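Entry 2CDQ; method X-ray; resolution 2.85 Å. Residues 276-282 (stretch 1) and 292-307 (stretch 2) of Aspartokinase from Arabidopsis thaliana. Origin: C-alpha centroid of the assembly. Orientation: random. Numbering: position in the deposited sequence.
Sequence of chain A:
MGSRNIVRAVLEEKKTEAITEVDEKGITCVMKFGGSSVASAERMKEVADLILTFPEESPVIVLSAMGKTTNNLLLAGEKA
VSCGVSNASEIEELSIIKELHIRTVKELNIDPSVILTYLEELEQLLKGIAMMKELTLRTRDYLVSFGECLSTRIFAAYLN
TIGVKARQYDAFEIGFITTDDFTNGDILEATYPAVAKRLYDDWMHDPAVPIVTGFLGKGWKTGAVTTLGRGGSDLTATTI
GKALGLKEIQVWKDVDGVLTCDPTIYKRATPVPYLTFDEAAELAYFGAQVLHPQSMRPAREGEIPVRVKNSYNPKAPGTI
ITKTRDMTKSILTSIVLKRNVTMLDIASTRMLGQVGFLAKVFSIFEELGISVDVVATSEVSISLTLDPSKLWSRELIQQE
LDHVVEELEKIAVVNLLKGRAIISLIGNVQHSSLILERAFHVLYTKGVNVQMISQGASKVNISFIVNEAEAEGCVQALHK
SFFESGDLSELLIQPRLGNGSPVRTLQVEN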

# COMPACT_ATOMS: atom_id res chain seq x y z
N THR A 276 -25.23 1.05 -0.08
CA THR A 276 -24.88 0.22 1.07
C THR A 276 -24.00 1.05 2.00
O THR A 276 -23.22 1.88 1.54
CB THR A 276 -24.15 -1.05 0.58
OG1 THR A 276 -25.08 -1.89 -0.12
CG2 THR A 276 -23.55 -1.84 1.73
N PHE A 277 -24.13 0.83 3.31
CA PHE A 277 -23.25 1.49 4.28
C PHE A 277 -21.76 1.34 3.95
O PHE A 277 -20.97 2.25 4.23
CB PHE A 277 -23.51 0.99 5.70
CG PHE A 277 -24.65 1.69 6.39
CD1 PHE A 277 -25.84 1.02 6.64
CD2 PHE A 277 -24.52 3.01 6.81
CE1 PHE A 277 -26.90 1.65 7.28
CE2 PHE A 277 -25.57 3.66 7.45
CZ PHE A 277 -26.77 2.98 7.69
N ASP A 278 -21.40 0.20 3.36
CA ASP A 278 -20.03 -0.05 2.89
C ASP A 278 -19.72 0.76 1.64
O ASP A 278 -18.63 1.31 1.51
CB ASP A 278 -19.81 -1.54 2.59
CG ASP A 278 -19.57 -2.36 3.86
OD1 ASP A 278 -19.98 -3.54 3.88
OD2 ASP A 278 -18.98 -1.82 4.82
N GLU A 279 -20.68 0.82 0.73
CA GLU A 279 -20.52 1.61 -0.48
C GLU A 279 -20.38 3.07 -0.09
O GLU A 279 -19.46 3.75 -0.55
CB GLU A 279 -21.70 1.40 -1.42
CG GLU A 279 -21.78 0.00 -2.01
CD GLU A 279 -22.86 -0.13 -3.06
OE1 GLU A 279 -24.06 -0.11 -2.68
OE2 GLU A 279 -22.51 -0.25 -4.26
N ALA A 280 -21.27 3.53 0.79
CA ALA A 280 -21.26 4.91 1.26
C ALA A 280 -19.92 5.30 1.88
O ALA A 280 -19.43 6.41 1.66
CB ALA A 280 -22.40 5.16 2.23
N ALA A 281 -19.33 4.38 2.65
CA ALA A 281 -18.06 4.62 3.33
C ALA A 281 -16.91 4.86 2.35
O ALA A 281 -15.88 5.46 2.72
CB ALA A 281 -17.74 3.46 4.26
N GLU A 282 -17.09 4.41 1.11
CA GLU A 282 -16.07 4.54 0.07
C GLU A 282 -16.42 5.65 -0.92
O GLU A 282 -15.63 5.96 -1.82
CB GLU A 282 -15.90 3.22 -0.69
CG GLU A 282 -15.53 2.01 0.17
CD GLU A 282 -14.06 1.97 0.56
OE1 GLU A 282 -13.25 2.71 -0.03
OE2 GLU A 282 -13.71 1.18 1.47
N HIS A 292 -18.98 11.48 6.29
CA HIS A 292 -17.67 10.89 6.54
C HIS A 292 -17.92 9.52 7.17
O HIS A 292 -18.87 9.36 7.95
CB HIS A 292 -16.86 11.79 7.47
CG HIS A 292 -15.51 11.23 7.82
ND1 HIS A 292 -15.33 10.26 8.78
CD2 HIS A 292 -14.28 11.52 7.34
CE1 HIS A 292 -14.05 9.97 8.88
NE2 HIS A 292 -13.39 10.72 8.01
N PRO A 293 -17.09 8.51 6.83
CA PRO A 293 -17.31 7.14 7.32
C PRO A 293 -17.57 7.04 8.82
O PRO A 293 -18.40 6.24 9.25
CB PRO A 293 -16.00 6.45 6.96
CG PRO A 293 -15.56 7.14 5.75
CD PRO A 293 -15.91 8.58 5.96
N GLN A 294 -16.87 7.87 9.59
CA GLN A 294 -16.97 7.87 11.05
C GLN A 294 -18.33 8.34 11.54
O GLN A 294 -18.72 8.06 12.68
CB GLN A 294 -15.87 8.76 11.62
CG GLN A 294 -15.59 8.58 13.09
CD GLN A 294 -14.53 9.56 13.56
OE1 GLN A 294 -13.40 9.16 13.87
NE2 GLN A 294 -14.87 10.85 13.60
N SER A 295 -19.06 9.06 10.69
CA SER A 295 -20.37 9.58 11.06
C SER A 295 -21.49 8.56 10.88
O SER A 295 -22.57 8.73 11.44
CB SER A 295 -20.67 10.86 10.27
OG SER A 295 -20.87 10.57 8.90
N MET A 296 -21.24 7.50 10.12
CA MET A 296 -22.27 6.51 9.86
C MET A 296 -22.29 5.37 10.88
O MET A 296 -23.25 4.59 10.94
CB MET A 296 -22.13 5.95 8.45
CG MET A 296 -22.73 6.84 7.38
SD MET A 296 -22.42 6.17 5.73
CE MET A 296 -20.65 6.39 5.56
N ARG A 297 -21.24 5.29 11.69
CA ARG A 297 -21.12 4.23 12.70
C ARG A 297 -22.31 4.13 13.67
O ARG A 297 -22.83 3.03 13.85
CB ARG A 297 -19.79 4.34 13.44
CG ARG A 297 -18.64 3.66 12.70
CD ARG A 297 -17.28 4.15 13.16
NE ARG A 297 -16.89 3.61 14.47
CZ ARG A 297 -16.84 4.33 15.59
NH1 ARG A 297 -17.14 5.63 15.59
NH2 ARG A 297 -16.47 3.74 16.73
N PRO A 298 -22.75 5.26 14.27
CA PRO A 298 -23.93 5.17 15.15
C PRO A 298 -25.19 4.66 14.44
O PRO A 298 -26.02 4.03 15.08
CB PRO A 298 -24.14 6.62 15.61
CG PRO A 298 -22.84 7.27 15.43
CD PRO A 298 -22.24 6.64 14.21
N ALA A 299 -25.31 4.93 13.14
CA ALA A 299 -26.45 4.45 12.36
C ALA A 299 -26.28 2.98 12.00
O ALA A 299 -27.26 2.23 11.93
CB ALA A 299 -26.65 5.29 11.11
N ARG A 300 -25.03 2.57 11.76
CA ARG A 300 -24.71 1.18 11.46
C ARG A 300 -25.06 0.29 12.64
O ARG A 300 -25.84 -0.66 12.50
CB ARG A 300 -23.24 1.01 11.07
CG ARG A 300 -22.87 1.50 9.67
CD ARG A 300 -21.42 1.14 9.31
NE ARG A 300 -21.28 -0.24 8.83
CZ ARG A 300 -20.79 -0.59 7.65
NH1 ARG A 300 -20.36 0.33 6.79
NH2 ARG A 300 -20.71 -1.87 7.31
N GLU A 301 -24.51 0.61 13.81
CA GLU A 301 -24.72 -0.19 15.02
C GLU A 301 -26.14 -0.06 15.58
O GLU A 301 -26.67 -1.00 16.16
CB GLU A 301 -23.65 0.09 16.09
CG GLU A 301 -23.54 1.55 16.54
CD GLU A 301 -22.21 1.89 17.20
OE1 GLU A 301 -22.08 3.02 17.72
OE2 GLU A 301 -21.29 1.03 17.20
N GLY A 302 -26.75 1.11 15.38
CA GLY A 302 -28.14 1.33 15.76
C GLY A 302 -29.12 0.75 14.75
O GLY A 302 -30.33 0.70 15.01
N GLU A 303 -28.60 0.32 13.60
CA GLU A 303 -29.39 -0.25 12.50
C GLU A 303 -30.52 0.67 12.03
O GLU A 303 -31.69 0.28 12.02
CB GLU A 303 -29.89 -1.65 12.83
CG GLU A 303 -28.78 -2.69 12.85
CD GLU A 303 -29.31 -4.10 12.82
OE1 GLU A 303 -29.33 -4.69 11.72
OE2 GLU A 303 -29.71 -4.62 13.89
N ILE A 304 -30.14 1.88 11.65
CA ILE A 304 -31.07 2.91 11.19
C ILE A 304 -30.61 3.40 9.81
O ILE A 304 -29.48 3.89 9.68
CB ILE A 304 -31.08 4.12 12.15
CG1 ILE A 304 -31.20 3.67 13.60
CG2 ILE A 304 -32.19 5.10 11.79
CD1 ILE A 304 -30.65 4.67 14.59
N PRO A 305 -31.48 3.27 8.79
CA PRO A 305 -31.14 3.74 7.44
C PRO A 305 -30.88 5.25 7.41
O PRO A 305 -31.54 6.00 8.13
CB PRO A 305 -32.39 3.40 6.62
CG PRO A 305 -33.49 3.22 7.62
CD PRO A 305 -32.83 2.67 8.84
N VAL A 306 -29.91 5.66 6.60
CA VAL A 306 -29.63 7.09 6.39
C VAL A 306 -30.15 7.48 5.01
O VAL A 306 -29.96 6.75 4.03
CB VAL A 306 -28.12 7.41 6.56
CG1 VAL A 306 -27.78 8.81 6.05
CG2 VAL A 306 -27.72 7.29 8.03
N ARG A 307 -30.84 8.62 4.94
CA ARG A 307 -31.39 9.12 3.68
C ARG A 307 -30.80 10.47 3.29
O ARG A 307 -30.72 11.39 4.11
CB ARG A 307 -32.92 9.22 3.75
CG ARG A 307 -33.58 9.48 2.40
CD ARG A 307 -35.09 9.57 2.53
NE ARG A 307 -35.67 8.31 2.99
CZ ARG A 307 -36.07 7.34 2.18
NH1 ARG A 307 -35.97 7.48 0.86
NH2 ARG A 307 -36.59 6.23 2.69

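Two helices of one chain, 277-282 and 293-302, run nearly antiparallel, with 164° between their N-to-C directions and a closest axial approach of 9.6 Å. The spacing is not even along the contact. Ala281 CA lies 4.8 Å from Pro293 CA, whereas Phe277 CA and Arg300 CA stand 7.3 Å apart, so small residues meet where the backbones are close and long side chains fill the wider end. The second helix is kinked: the regular i to i-4 bonding lapses at the N of Pro298 and Ala299, and Ala299 N has just a weak bond to Met296 O at 3.0 Å; for Pro298 the reason is plain, since a proline nitrogen carries no hydrogen. Its start is capped by His292, whose ND1 accepts from Gln294 N at 3.0 Å. Its end is a Schellman motif: Glu303 takes positive phi, Glu303 N bonds to Arg300 O (3.1 Å) and Ile304 N to Ala299 O (2.9 Å). The chain then turns into the strand at Val306, which adds a small contact.

Phe277 organises the packing. It points toward the second stretch and is buried, with a methylene over one face and a mixed set of neighbours round the edge. Over that face lies Arg300 CG, 4.0 Å from the Phe277 ring centroid in a CH-pi contact. Around the edge come Met296, with SD 3.9 Å from Phe277 CD2, Val306, with CG2 4.3 Å from Phe277 CE2, and the carbonyl of Ile304, whose O is 3.5 Å from Phe277 CZ. An edge placement suits both the sulfur and the carbonyl oxygen, because the ring's rim is weakly positive. Ala299 CB, 4.1 Å from Phe277 CZ, adds a small apolar contact.

Arg300 does two jobs. While its CG methylene sits over the phenyl ring, its guanidinium reaches past to Asp278, whose CB points away although the carboxylate comes nearer. Asp278 OD2 accepts from both Arg300 NH2 (3.0 Å) and Arg300 NH1 (3.2 Å), forming a salt bridge near the guanidinium plane. Phe277 CB sits over a face of that same group. Phe277 O is 3.3 Å from Arg300 NH1, but the angle is poor and no hydrogen bond forms.

Toward the close end, Met296 extends along the alanines: its SD is 3.6 Å from Ala280 CB and its CE 4.3 Å from Ala281 CB. Ala281 CB also meets Pro293 CB at 4.4 Å. The rule to read here is an apolar seam of ring, thioether and methyls, with the charged pair at its more exposed margin.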